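Local coordinates for motility protein B (Helicobacter pylori, PDB 3CYP), which probably forms the flagellar motor stator together with MotA and may fasten it to the cell wall through the periplasmic C-terminal domain present here, at residues B[39-44]-B[107-112]; B[61-66]-B[85-90]; B[24-29]-B[71-76]; B[11-16]-B[66-71]. One frame throughout, in Å; residues are numbered along the deposited sequence. Where two conformers were deposited one is given.

Contact 1: residues B[39-44]-B[107-112]; sequences INVRGF and NRVEIF
V41 and V109 meet methyl to methyl on one face of the two strands, CG1 of V41 standing 3.4 Å from CG1 of V109, tighter than ordinary van der Waals contact. I111 lies beside V41 and points the same way, with CD1 of I111 4.0 Å from V41 CG2. Helix 58-75 packs onto this face, V69 against both valines and L73 against V41. The two segments are antiparallel neighbours in the middle of the mixed sheet of the OmpA-like fold; N40 with F112 and R42 with E110 are hydrogen-bonded pairs, whereas G43 faces V109 in a non-hydrogen-bonded pair with the CA atoms 4.4 Å apart. Flat polar and aromatic groups make up the other face, which is more open around N40, R42, E110 and F112. The extended R42 chain lays its guanidinium flat on the F112 ring, planes 7° apart and R42 CZ 3.6 Å from the F112 ring centroid, while R42 NE donates to N40 OD1 (2.7 Å). Farther along, the R108 guanidinium stacks on the F44 ring with the planes at 9°. R108 NE and NH2 both grip E110 OE1 from above the carboxylate plane, NE at 2.8 Å from that oxygen.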
loop_
_atom_site.group_PDB
_atom_site.type_symbol
_atom_site.label_atom_id
_atom_site.label_comp_id
_atom_site.label_asym_id
_atom_site.label_seq_id
_atom_site.Cartn_x
_atom_site.Cartn_y
_atom_site.Cartn_z
ATOM N N ILE B 39 5.546 -8.932 -3.728
ATOM C CA ILE B 39 4.162 -9.397 -3.702
ATOM C C ILE B 39 3.240 -8.202 -3.922
ATOM O O ILE B 39 3.379 -7.189 -3.234
ATOM C CB ILE B 39 3.869 -9.981 -2.307
ATOM C CG1 ILE B 39 4.799 -11.183 -2.052
ATOM C CG2 ILE B 39 2.346 -10.277 -2.126
ATOM C CD1 ILE B 39 4.479 -12.338 -2.829
ATOM N N ASN B 40 2.284 -8.340 -4.837
ATOM C CA ASN B 40 1.247 -7.302 -5.131
ATOM C C ASN B 40 -0.078 -7.929 -4.761
ATOM O O ASN B 40 -0.439 -8.985 -5.277
ATOM C CB ASN B 40 1.298 -6.889 -6.623
ATOM C CG ASN B 40 0.288 -5.874 -7.012
ATOM O OD1 ASN B 40 -0.514 -6.110 -7.936
ATOM N ND2 ASN B 40 0.307 -4.767 -6.363
ATOM N N VAL B 41 -0.779 -7.266 -3.833
ATOM C CA VAL B 41 -2.042 -7.731 -3.301
ATOM C C VAL B 41 -3.106 -6.977 -4.097
ATOM O O VAL B 41 -3.229 -5.724 -4.017
ATOM C CB VAL B 41 -2.155 -7.368 -1.817
ATOM C CG1 VAL B 41 -3.501 -7.827 -1.268
ATOM C CG2 VAL B 41 -0.954 -7.929 -1.046
ATOM N N ARG B 42 -3.833 -7.739 -4.926
ATOM C CA ARG B 42 -4.766 -7.178 -5.903
ATOM C C ARG B 42 -6.204 -7.397 -5.467
ATOM O O ARG B 42 -6.611 -8.530 -5.269
ATOM C CB ARG B 42 -4.595 -7.856 -7.267
ATOM C CG ARG B 42 -3.254 -7.640 -7.798
ATOM C CD ARG B 42 -3.158 -8.064 -9.232
ATOM N NE ARG B 42 -1.811 -7.771 -9.687
ATOM C CZ ARG B 42 -1.370 -8.001 -10.909
ATOM N NH1 ARG B 42 -2.157 -8.580 -11.811
ATOM N NH2 ARG B 42 -0.107 -7.695 -11.193
ATOM N N GLY B 43 -6.983 -6.319 -5.455
ATOM C CA GLY B 43 -8.392 -6.389 -5.063
ATOM C C GLY B 43 -9.348 -6.232 -6.235
ATOM O O GLY B 43 -9.075 -5.497 -7.190
ATOM N N PHE B 44 -10.477 -6.952 -6.145
ATOM C CA PHE B 44 -11.481 -6.988 -7.200
ATOM C C PHE B 44 -12.878 -7.020 -6.594
ATOM O O PHE B 44 -13.064 -7.341 -5.404
ATOM C CB PHE B 44 -11.347 -8.206 -8.073
ATOM C CG PHE B 44 -9.950 -8.459 -8.620
ATOM C CD1 PHE B 44 -9.632 -8.076 -9.924
ATOM C CD2 PHE B 44 -8.982 -9.099 -7.852
ATOM C CE1 PHE B 44 -8.379 -8.320 -10.448
ATOM C CE2 PHE B 44 -7.724 -9.389 -8.393
ATOM C CZ PHE B 44 -7.426 -8.982 -9.689
ATOM N N ASN B 107 -15.599 -11.147 -6.109
ATOM C CA ASN B 107 -15.292 -10.342 -4.953
ATOM C C ASN B 107 -14.156 -11.023 -4.207
ATOM O O ASN B 107 -14.367 -11.904 -3.366
ATOM C CB ASN B 107 -16.538 -10.207 -4.074
ATOM C CG ASN B 107 -17.609 -9.455 -4.765
ATOM O OD1 ASN B 107 -17.416 -8.294 -5.116
ATOM N ND2 ASN B 107 -18.719 -10.134 -5.087
ATOM N N ARG B 108 -12.931 -10.617 -4.530
ATOM C CA ARG B 108 -11.761 -11.353 -4.037
ATOM C C ARG B 108 -10.502 -10.514 -4.074
ATOM O O ARG B 108 -10.452 -9.467 -4.693
ATOM C CB ARG B 108 -11.556 -12.668 -4.815
ATOM C CG ARG B 108 -10.718 -12.644 -6.097
ATOM C CD ARG B 108 -11.466 -12.309 -7.301
ATOM N NE ARG B 108 -10.651 -12.222 -8.520
ATOM C CZ ARG B 108 -11.022 -11.505 -9.563
ATOM N NH1 ARG B 108 -12.169 -10.859 -9.546
ATOM N NH2 ARG B 108 -10.236 -11.378 -10.610
ATOM N N VAL B 109 -9.502 -11.015 -3.372
ATOM C CA VAL B 109 -8.139 -10.456 -3.416
ATOM C C VAL B 109 -7.258 -11.599 -3.895
ATOM O O VAL B 109 -7.422 -12.737 -3.445
ATOM C CB VAL B 109 -7.707 -9.905 -2.071
ATOM C CG1 VAL B 109 -6.172 -9.718 -2.044
ATOM C CG2 VAL B 109 -8.409 -8.621 -1.782
ATOM N N GLU B 110 -6.361 -11.279 -4.849
ATOM C CA GLU B 110 -5.395 -12.236 -5.424
ATOM C C GLU B 110 -3.988 -11.797 -5.074
ATOM O O GLU B 110 -3.712 -10.587 -5.028
ATOM C CB GLU B 110 -5.534 -12.335 -6.963
ATOM C CG GLU B 110 -6.924 -12.786 -7.401
ATOM C CD GLU B 110 -7.098 -12.851 -8.887
ATOM O OE1 GLU B 110 -8.204 -13.247 -9.324
ATOM O OE2 GLU B 110 -6.161 -12.465 -9.637
ATOM N N ILE B 111 -3.108 -12.778 -4.883
ATOM C CA ILE B 111 -1.689 -12.543 -4.572
ATOM C C ILE B 111 -0.883 -12.759 -5.854
ATOM O O ILE B 111 -0.975 -13.833 -6.454
ATOM C CB ILE B 111 -1.173 -13.506 -3.511
ATOM C CG1 ILE B 111 -1.866 -13.231 -2.144
ATOM C CG2 ILE B 111 0.359 -13.407 -3.404
ATOM C CD1 ILE B 111 -1.540 -11.859 -1.512
ATOM N N PHE B 112 -0.171 -11.717 -6.288
ATOM C CA PHE B 112 0.741 -11.787 -7.420
ATOM C C PHE B 112 2.178 -11.719 -6.960
ATOM O O PHE B 112 2.551 -10.866 -6.137
ATOM C CB PHE B 112 0.398 -10.703 -8.428
ATOM C CG PHE B 112 -0.639 -11.139 -9.416
ATOM C CD1 PHE B 112 -1.943 -11.389 -9.001
ATOM C CD2 PHE B 112 -0.320 -11.369 -10.765
ATOM C CE1 PHE B 112 -2.927 -11.794 -9.936
ATOM C CE2 PHE B 112 -1.310 -11.799 -11.682
ATOM C CZ PHE B 112 -2.583 -12.016 -11.264
#

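Contact 2: residues B[61-66]-B[85-90]; sequences LAANRA and FSSYGS
S87 leans against A63 and A62 on the helix, and its short side chain can be followed outwards atom by atom. CB of S87 rests against A63, 3.6 Å from A63 N and 3.8 Å from A63 CB. From there the hydroxyl turns anti to the backbone N (chi1 175°), which brings OG of S87 to 3.2 Å from the methyl CB of A62. The same oxygen is hydrogen-bonded to the carbonyl of Y59, earlier on the helix, and receives a weak bond from G89 N, two residues on. Beyond S87, the A62 methyl also reaches the backbone at G89 N, 3.6 Å away.

Nearer the start of the strand segment, F85 takes over. Its CB lies 4.0 Å from A66 CB, and the CD2 and CE2 side of the ring comes up obliquely to the A63 carbonyl, with CD2 of F85 3.9 Å from A63 O. L83 of the second subunit packs against this phenylalanine, so the contact runs on into the dimer interface.

Helix 58-75 and strand 83-87 are the last two elements of a beta-alpha-beta unit that starts with strand 38-44. Here the helix runs at 160° to the strand, the axes of the short segments only 6.9 Å apart, with A62 and A66 pointing their CB atoms at the strand segment and A63 touching it from the flank. No hydrogen bond joins the two segments, so the closeness rests on small apolar groups, while the S87 hydroxyl finds its main partner one turn back, at Y59.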
loop_
_atom_site.group_PDB
_atom_site.type_symbol
_atom_site.label_atom_id
_atom_site.label_comp_id
_atom_site.label_asym_id
_atom_site.label_seq_id
_atom_site.Cartn_x
_atom_site.Cartn_y
_atom_site.Cartn_z
ATOM N N LEU B 61 -13.933 0.061 -3.056
ATOM C CA LEU B 61 -14.151 -1.180 -2.350
ATOM C C LEU B 61 -13.009 -2.175 -2.606
ATOM O O LEU B 61 -12.502 -2.785 -1.658
ATOM C CB LEU B 61 -15.500 -1.792 -2.771
ATOM C CG LEU B 61 -15.811 -3.229 -2.303
ATOM C CD1 LEU B 61 -15.800 -3.398 -0.780
ATOM C CD2 LEU B 61 -17.151 -3.689 -2.946
ATOM N N ALA B 62 -12.609 -2.307 -3.872
ATOM C CA ALA B 62 -11.496 -3.241 -4.214
ATOM C C ALA B 62 -10.211 -2.802 -3.533
ATOM O O ALA B 62 -9.406 -3.622 -3.072
ATOM C CB ALA B 62 -11.270 -3.344 -5.681
ATOM N N ALA B 63 -9.993 -1.497 -3.510
ATOM C CA ALA B 63 -8.801 -0.964 -2.804
ATOM C C ALA B 63 -8.782 -1.280 -1.329
ATOM O O ALA B 63 -7.724 -1.656 -0.760
ATOM C CB ALA B 63 -8.712 0.549 -2.983
ATOM N N ASN B 64 -9.917 -1.124 -0.649
ATOM C CA ASN B 64 -9.953 -1.403 0.789
ATOM C C ASN B 64 -9.776 -2.893 1.031
ATOM O O ASN B 64 -9.100 -3.294 1.970
ATOM C CB ASN B 64 -11.216 -0.868 1.496
ATOM C CG ASN B 64 -10.944 -0.469 2.935
ATOM O OD1 ASN B 64 -11.786 -0.652 3.818
ATOM N ND2 ASN B 64 -9.767 0.071 3.186
ATOM N N ARG B 65 -10.355 -3.731 0.172
ATOM C CA ARG B 65 -10.100 -5.191 0.269
ATOM C C ARG B 65 -8.610 -5.527 0.206
ATOM O O ARG B 65 -8.077 -6.226 1.063
ATOM C CB ARG B 65 -10.838 -5.958 -0.783
ATOM C CG ARG B 65 -12.348 -6.007 -0.518
ATOM C CD ARG B 65 -13.086 -6.621 -1.667
ATOM N NE ARG B 65 -14.500 -6.868 -1.341
ATOM C CZ ARG B 65 -15.455 -7.110 -2.237
ATOM N NH1 ARG B 65 -15.181 -7.153 -3.527
ATOM N NH2 ARG B 65 -16.721 -7.342 -1.825
ATOM N N ALA B 66 -7.953 -5.005 -0.825
ATOM C CA ALA B 66 -6.532 -5.293 -1.042
ATOM C C ALA B 66 -5.700 -4.699 0.072
ATOM O O ALA B 66 -4.801 -5.356 0.612
ATOM C CB ALA B 66 -6.101 -4.780 -2.380
ATOM N N PHE B 85 -0.177 -2.866 -2.895
ATOM C CA PHE B 85 -1.572 -3.233 -3.194
ATOM C C PHE B 85 -2.105 -2.479 -4.389
ATOM O O PHE B 85 -1.648 -1.343 -4.688
ATOM C CB PHE B 85 -2.482 -3.061 -1.983
ATOM C CG PHE B 85 -2.876 -1.622 -1.682
ATOM C CD1 PHE B 85 -2.009 -0.780 -0.970
ATOM C CD2 PHE B 85 -4.097 -1.110 -2.128
ATOM C CE1 PHE B 85 -2.380 0.530 -0.674
ATOM C CE2 PHE B 85 -4.449 0.217 -1.838
ATOM C CZ PHE B 85 -3.577 1.022 -1.117
ATOM N N SER B 86 -3.048 -3.102 -5.081
ATOM C CA SER B 86 -3.582 -2.530 -6.290
ATOM C C SER B 86 -5.047 -2.798 -6.365
ATOM O O SER B 86 -5.503 -3.887 -6.049
ATOM C CB SER B 86 -2.873 -3.056 -7.521
ATOM O OG SER B 86 -1.489 -2.754 -7.515
ATOM N N SER B 87 -5.794 -1.790 -6.773
ATOM C CA SER B 87 -7.228 -1.958 -6.998
ATOM C C SER B 87 -7.542 -2.141 -8.470
ATOM O O SER B 87 -7.175 -1.309 -9.289
ATOM C CB SER B 87 -8.005 -0.769 -6.447
ATOM O OG SER B 87 -9.370 -0.977 -6.830
ATOM N N TYR B 88 -8.274 -3.213 -8.796
ATOM C CA TYR B 88 -8.768 -3.465 -10.126
ATOM C C TYR B 88 -10.295 -3.214 -10.274
ATOM O O TYR B 88 -10.817 -3.400 -11.351
ATOM C CB TYR B 88 -8.375 -4.890 -10.560
ATOM C CG TYR B 88 -6.916 -4.968 -10.904
ATOM C CD1 TYR B 88 -6.509 -4.991 -12.216
ATOM C CD2 TYR B 88 -5.947 -4.968 -9.929
ATOM C CE1 TYR B 88 -5.174 -5.021 -12.558
ATOM C CE2 TYR B 88 -4.593 -4.988 -10.258
ATOM C CZ TYR B 88 -4.214 -5.010 -11.574
ATOM O OH TYR B 88 -2.876 -5.076 -11.944
ATOM N N GLY B 89 -10.967 -2.818 -9.199
ATOM C CA GLY B 89 -12.402 -2.530 -9.250
ATOM C C GLY B 89 -13.124 -3.743 -9.828
ATOM O O GLY B 89 -12.777 -4.897 -9.514
ATOM N N SER B 90 -14.098 -3.507 -10.722
ATOM C CA SER B 90 -14.868 -4.602 -11.327
ATOM C C SER B 90 -14.236 -5.179 -12.584
ATOM O O SER B 90 -14.820 -6.013 -13.233
ATOM C CB SER B 90 -16.280 -4.089 -11.638
ATOM O OG SER B 90 -16.156 -2.962 -12.514
#

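Contact 3: residues B[24-29]-B[71-76]; sequences ERIAKI and KVLIQY
Y76 turns the face of its ring to E24, whose side chain crosses it at about a right angle. E24 CB lies over that face, offset toward the rim, 3.8 Å from the Y76 ring centroid and 20° off the ring normal, a CH-pi contact. CG of E24 stands anti to the backbone N (chi1 -178°), and from it the chain runs on across the CE2 and CZ side of the ring, CG being 3.7 Å from Y76 CE2. E24 OE1 ends 3.0 Å from Y76 OH. At the base of the tyrosine, A27 CB presses against Y76 CB at 3.4 Å. Leucine fills the other flank: CD2 of L73 is 3.9 Å from the A27 methyl, and it also meets I26 CG2 at 4.1 Å, the I26 and L73 side chains crossing obliquely.

Thus A27 sits between L73 and Y76, with its CB pointing at the helix opposite. Y76 is the first residue to leave helix 58-75, and its carbonyl, like that of A27, accepts a hydrogen bond from Q31 NE2. Helix 17-30 is in turn backed by helix 117-131, against which I26 and I29 pack, while L73 also reaches L83 on strand 83-87.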
loop_
_atom_site.group_PDB
_atom_site.type_symbol
_atom_site.label_atom_id
_atom_site.label_comp_id
_atom_site.label_asym_id
_atom_site.label_seq_id
_atom_site.Cartn_x
_atom_site.Cartn_y
_atom_site.Cartn_z
ATOM N N GLU B 24 -2.581 -15.899 6.998
ATOM C CA GLU B 24 -1.430 -16.265 7.811
ATOM C C GLU B 24 -0.560 -17.286 7.076
ATOM O O GLU B 24 0.671 -17.259 7.199
ATOM C CB GLU B 24 -1.964 -16.876 9.119
ATOM C CG GLU B 24 -0.980 -17.299 10.149
ATOM C CD GLU B 24 -1.740 -17.884 11.348
ATOM O OE1 GLU B 24 -2.689 -17.204 11.796
ATOM O OE2 GLU B 24 -1.414 -19.011 11.778
ATOM N N ARG B 25 -1.180 -18.237 6.373
ATOM C CA ARG B 25 -0.394 -19.248 5.623
ATOM C C ARG B 25 0.424 -18.584 4.523
ATOM O O ARG B 25 1.584 -18.947 4.243
ATOM C CB ARG B 25 -1.259 -20.307 4.976
ATOM C CG ARG B 25 -1.977 -21.212 5.907
ATOM C CD ARG B 25 -2.686 -22.348 5.129
ATOM N NE ARG B 25 -1.809 -23.443 4.707
ATOM C CZ ARG B 25 -2.255 -24.602 4.170
ATOM N NH1 ARG B 25 -3.544 -24.792 3.954
ATOM N NH2 ARG B 25 -1.430 -25.568 3.835
ATOM N N ILE B 26 -0.223 -17.635 3.860
ATOM C CA ILE B 26 0.457 -16.905 2.763
ATOM C C ILE B 26 1.598 -16.019 3.320
ATOM O O ILE B 26 2.677 -15.915 2.735
ATOM C CB ILE B 26 -0.574 -16.082 1.933
ATOM C CG1 ILE B 26 -1.538 -17.038 1.190
ATOM C CG2 ILE B 26 0.122 -15.094 0.989
ATOM C CD1 ILE B 26 -0.833 -17.849 0.061
ATOM N N ALA B 27 1.402 -15.383 4.475
ATOM C CA ALA B 27 2.480 -14.615 5.141
ATOM C C ALA B 27 3.639 -15.521 5.445
ATOM O O ALA B 27 4.792 -15.157 5.227
ATOM C CB ALA B 27 1.947 -13.924 6.440
ATOM N N LYS B 28 3.337 -16.726 5.932
ATOM C CA LYS B 28 4.359 -17.691 6.239
ATOM C C LYS B 28 5.231 -17.955 5.032
ATOM O O LYS B 28 6.465 -17.942 5.142
ATOM C CB LYS B 28 3.717 -18.994 6.718
ATOM C CG LYS B 28 4.708 -20.104 7.051
ATOM C CD LYS B 28 3.905 -21.355 7.437
ATOM C CE LYS B 28 4.800 -22.571 7.670
ATOM N NZ LYS B 28 3.967 -23.828 7.763
ATOM N N ILE B 29 4.602 -18.254 3.904
ATOM C CA ILE B 29 5.324 -18.586 2.672
ATOM C C ILE B 29 6.108 -17.377 2.179
ATOM O O ILE B 29 7.221 -17.508 1.682
ATOM C CB ILE B 29 4.356 -19.056 1.543
ATOM C CG1 ILE B 29 3.852 -20.492 1.792
ATOM C CG2 ILE B 29 4.991 -18.979 0.174
ATOM C CD1 ILE B 29 4.706 -21.300 2.730
ATOM N N LYS B 71 -2.400 -5.193 5.049
ATOM C CA LYS B 71 -2.135 -4.859 6.447
ATOM C C LYS B 71 -2.002 -6.109 7.277
ATOM O O LYS B 71 -1.099 -6.213 8.117
ATOM C CB LYS B 71 -3.263 -4.024 7.049
ATOM C CG LYS B 71 -3.310 -2.627 6.543
ATOM C CD LYS B 71 -3.915 -1.711 7.599
ATOM C CE LYS B 71 -5.370 -1.916 7.754
ATOM N NZ LYS B 71 -5.854 -0.942 8.825
ATOM N N VAL B 72 -2.881 -7.099 7.023
ATOM C CA VAL B 72 -2.786 -8.373 7.732
ATOM C C VAL B 72 -1.505 -9.119 7.457
ATOM O O VAL B 72 -0.829 -9.595 8.372
ATOM C CB VAL B 72 -3.999 -9.270 7.522
ATOM C CG1 VAL B 72 -3.790 -10.598 8.277
ATOM C CG2 VAL B 72 -5.244 -8.550 8.053
ATOM N N LEU B 73 -1.083 -9.147 6.188
ATOM C CA LEU B 73 0.202 -9.758 5.886
ATOM C C LEU B 73 1.354 -9.122 6.704
ATOM O O LEU B 73 2.301 -9.783 7.166
ATOM C CB LEU B 73 0.569 -9.667 4.387
ATOM C CG LEU B 73 -0.325 -10.535 3.488
ATOM C CD1 LEU B 73 -0.229 -10.135 2.011
ATOM C CD2 LEU B 73 -0.024 -12.016 3.714
ATOM N N ILE B 74 1.322 -7.808 6.803
ATOM C CA ILE B 74 2.343 -7.080 7.541
ATOM C C ILE B 74 2.261 -7.373 9.044
ATOM O O ILE B 74 3.271 -7.576 9.700
ATOM C CB ILE B 74 2.259 -5.566 7.246
ATOM C CG1 ILE B 74 2.677 -5.325 5.796
ATOM C CG2 ILE B 74 3.121 -4.730 8.242
ATOM C CD1 ILE B 74 2.274 -3.919 5.240
ATOM N N GLN B 75 1.057 -7.447 9.561
ATOM C CA GLN B 75 0.881 -7.925 10.942
ATOM C C GLN B 75 1.529 -9.277 11.216
ATOM O O GLN B 75 2.010 -9.533 12.306
ATOM C CB GLN B 75 -0.606 -8.013 11.307
ATOM C CG GLN B 75 -1.279 -6.674 11.434
ATOM C CD GLN B 75 -2.719 -6.809 11.873
ATOM O OE1 GLN B 75 -3.573 -7.213 11.097
ATOM N NE2 GLN B 75 -2.993 -6.518 13.169
ATOM N N TYR B 76 1.451 -10.179 10.237
ATOM C CA TYR B 76 2.038 -11.507 10.348
ATOM C C TYR B 76 3.545 -11.547 10.000
ATOM O O TYR B 76 4.148 -12.642 9.949
ATOM C CB TYR B 76 1.252 -12.462 9.485
ATOM C CG TYR B 76 -0.114 -12.919 10.030
ATOM C CD1 TYR B 76 -1.276 -12.797 9.277
ATOM C CD2 TYR B 76 -0.200 -13.523 11.272
ATOM C CE1 TYR B 76 -2.531 -13.282 9.765
ATOM C CE2 TYR B 76 -1.404 -14.007 11.749
ATOM C CZ TYR B 76 -2.557 -13.895 10.999
ATOM O OH TYR B 76 -3.744 -14.401 11.524
#

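Contact 4: residues B[11-16]-B[66-71]; sequences TSDAIN and AYRVMK
R68 brings the edge of its guanidinium, not a face, to the loop, with D13 O and I15 N near its plane. NE of R68 donates to D13 O at 2.8 Å with an N-H...O angle of 140°; the donor is tilted 33° from the carbonyl plane of D13. NH2 of R68 adds a weak second bond to the same oxygen, 3.1 Å away, so one backbone carbonyl takes two N-H groups. A bend at chi3 sets NE toward the loop. The D13 carboxylate is a flat group of another kind: its plane makes 37° with the guanidinium, and D13 OD2 lies 4.2 Å from R68 NE, well out of the guanidinium plane. That is a nearness of opposite charges, with no N-H aimed at the oxygen.

I15 N and R68 NH2 are both donors and make no bond to each other; a water at the edge of the guanidinium accepts from I15 N (2.8 Å) and, weakly, from R68 NH2.

Apolar contact comes from I15, whose side chain slides past that of R68 in the opposite direction and puts its CD1 4.0 Å from V69 CG2. Just upstream, S12 OG accepts from A14 N in an ST turn, and S12 O receives R65 NE from the same helix.

The loop leads from strand 5-6 into helix 17-30, whose N-cap is N16. I15 also packs on M20 and I23 of that helix and on V72 of helix 58-75, while Y67, M70 and K71 touch the second subunit.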
loop_
_atom_site.group_PDB
_atom_site.type_symbol
_atom_site.label_atom_id
_atom_site.label_comp_id
_atom_site.label_asym_id
_atom_site.label_seq_id
_atom_site.Cartn_x
_atom_site.Cartn_y
_atom_site.Cartn_z
ATOM N N THR B 11 -20.468 -6.355 -1.322
ATOM C CA THR B 11 -20.071 -5.083 -0.713
ATOM C C THR B 11 -19.156 -5.194 0.525
ATOM O O THR B 11 -18.665 -4.166 1.008
ATOM C CB THR B 11 -21.301 -4.241 -0.395
ATOM O OG1 THR B 11 -22.116 -4.949 0.538
ATOM C CG2 THR B 11 -22.082 -3.982 -1.668
ATOM N N SER B 12 -18.860 -6.423 0.974
ATOM C CA SER B 12 -18.130 -6.651 2.208
ATOM C C SER B 12 -16.636 -6.505 1.971
ATOM O O SER B 12 -16.131 -6.979 0.944
ATOM C CB SER B 12 -18.383 -8.066 2.744
ATOM O OG SER B 12 -17.740 -8.241 3.990
ATOM N N ASP B 13 -15.967 -5.845 2.901
ATOM C CA ASP B 13 -14.490 -5.892 2.995
ATOM C C ASP B 13 -14.013 -6.558 4.286
ATOM O O ASP B 13 -12.838 -6.458 4.661
ATOM C CB ASP B 13 -13.876 -4.500 2.827
ATOM C CG ASP B 13 -14.300 -3.525 3.900
ATOM O OD1 ASP B 13 -15.142 -3.851 4.777
ATOM O OD2 ASP B 13 -13.781 -2.397 3.855
ATOM N N ALA B 14 -14.922 -7.274 4.953
ATOM C CA ALA B 14 -14.633 -8.007 6.169
ATOM C C ALA B 14 -13.697 -9.210 5.944
ATOM O O ALA B 14 -13.860 -9.953 4.978
ATOM C CB ALA B 14 -15.921 -8.483 6.819
ATOM N N ILE B 15 -12.732 -9.369 6.862
ATOM C CA ILE B 15 -11.804 -10.495 6.867
ATOM C C ILE B 15 -12.178 -11.407 8.041
ATOM O O ILE B 15 -11.885 -11.096 9.186
ATOM C CB ILE B 15 -10.328 -10.001 6.936
ATOM C CG1 ILE B 15 -10.008 -9.209 5.666
ATOM C CG2 ILE B 15 -9.350 -11.178 7.061
ATOM C CD1 ILE B 15 -8.652 -8.568 5.705
ATOM N N ASN B 16 -12.857 -12.510 7.758
ATOM C CA ASN B 16 -13.331 -13.377 8.819
ATOM C C ASN B 16 -12.207 -14.281 9.308
ATOM O O ASN B 16 -11.033 -14.181 8.873
ATOM C CB ASN B 16 -14.611 -14.150 8.383
ATOM C CG ASN B 16 -14.370 -15.208 7.295
ATOM O OD1 ASN B 16 -13.234 -15.564 6.952
ATOM N ND2 ASN B 16 -15.478 -15.729 6.742
ATOM N N ALA B 66 -7.953 -5.005 -0.825
ATOM C CA ALA B 66 -6.532 -5.293 -1.042
ATOM C C ALA B 66 -5.700 -4.699 0.072
ATOM O O ALA B 66 -4.801 -5.356 0.612
ATOM C CB ALA B 66 -6.101 -4.780 -2.380
ATOM N N TYR B 67 -5.967 -3.437 0.421
ATOM C CA TYR B 67 -5.235 -2.769 1.496
ATOM C C TYR B 67 -5.343 -3.545 2.825
ATOM O O TYR B 67 -4.365 -3.784 3.516
ATOM C CB TYR B 67 -5.750 -1.334 1.630
ATOM C CG TYR B 67 -5.247 -0.620 2.867
ATOM C CD1 TYR B 67 -3.889 -0.385 3.044
ATOM C CD2 TYR B 67 -6.111 -0.239 3.886
ATOM C CE1 TYR B 67 -3.396 0.237 4.204
ATOM C CE2 TYR B 67 -5.630 0.409 5.043
ATOM C CZ TYR B 67 -4.271 0.655 5.173
ATOM O OH TYR B 67 -3.741 1.304 6.289
ATOM N N ARG B 68 -6.563 -3.957 3.169
ATOM C CA ARG B 68 -6.804 -4.662 4.412
ATOM C C ARG B 68 -6.073 -5.994 4.448
ATOM O O ARG B 68 -5.489 -6.337 5.454
ATOM C CB ARG B 68 -8.310 -4.864 4.643
ATOM C CG ARG B 68 -8.958 -3.537 5.077
ATOM C CD ARG B 68 -10.444 -3.583 5.235
ATOM N NE ARG B 68 -10.958 -4.817 5.823
ATOM C CZ ARG B 68 -11.071 -5.078 7.126
ATOM N NH1 ARG B 68 -10.665 -4.219 8.054
ATOM N NH2 ARG B 68 -11.580 -6.229 7.511
ATOM N N VAL B 69 -6.087 -6.718 3.339
ATOM C CA VAL B 69 -5.347 -7.972 3.259
ATOM C C VAL B 69 -3.867 -7.665 3.448
ATOM O O VAL B 69 -3.134 -8.363 4.167
ATOM C CB VAL B 69 -5.629 -8.741 1.978
ATOM C CG1 VAL B 69 -4.587 -9.863 1.776
ATOM C CG2 VAL B 69 -7.060 -9.329 2.075
ATOM N N MET B 70 -3.380 -6.641 2.751
ATOM C CA MET B 70 -1.951 -6.250 2.872
ATOM C C MET B 70 -1.540 -5.928 4.335
ATOM O O MET B 70 -0.460 -6.350 4.807
ATOM C CB MET B 70 -1.614 -5.081 1.940
ATOM C CG MET B 70 -0.139 -4.915 1.802
ATOM S SD MET B 70 0.297 -3.363 0.943
ATOM C CE MET B 70 -0.210 -2.136 2.145
ATOM N N LYS B 71 -2.400 -5.193 5.049
ATOM C CA LYS B 71 -2.135 -4.859 6.447
ATOM C C LYS B 71 -2.002 -6.109 7.277
ATOM O O LYS B 71 -1.099 -6.213 8.117
ATOM C CB LYS B 71 -3.263 -4.024 7.049
ATOM C CG LYS B 71 -3.310 -2.627 6.543
ATOM C CD LYS B 71 -3.915 -1.711 7.599
ATOM C CE LYS B 71 -5.370 -1.916 7.754
ATOM N NZ LYS B 71 -5.854 -0.942 8.825
HETATM O O HOH W 1 -13.056 -7.970 9.252
#

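Helix 58-75 ties the four contacts together: contacts 2, 3 and 4 each use a part of it, and it packs on the strand pair of contact 1. Contacts 1 and 2 have centres about 8 Å apart and join directly, V41 O probably accepting from S86 N and F44 O from R65 NH1. Contact 4 lies about 9 Å from contact 2, centre to centre, shares A66 with it, and is linked to it by R65. Contact 3, about 18 Å from contact 2 between centres, reaches contact 1 through L73 against V41 and I111. Contacts 2, 3 and 4 all touch the second subunit; contact 1 does not.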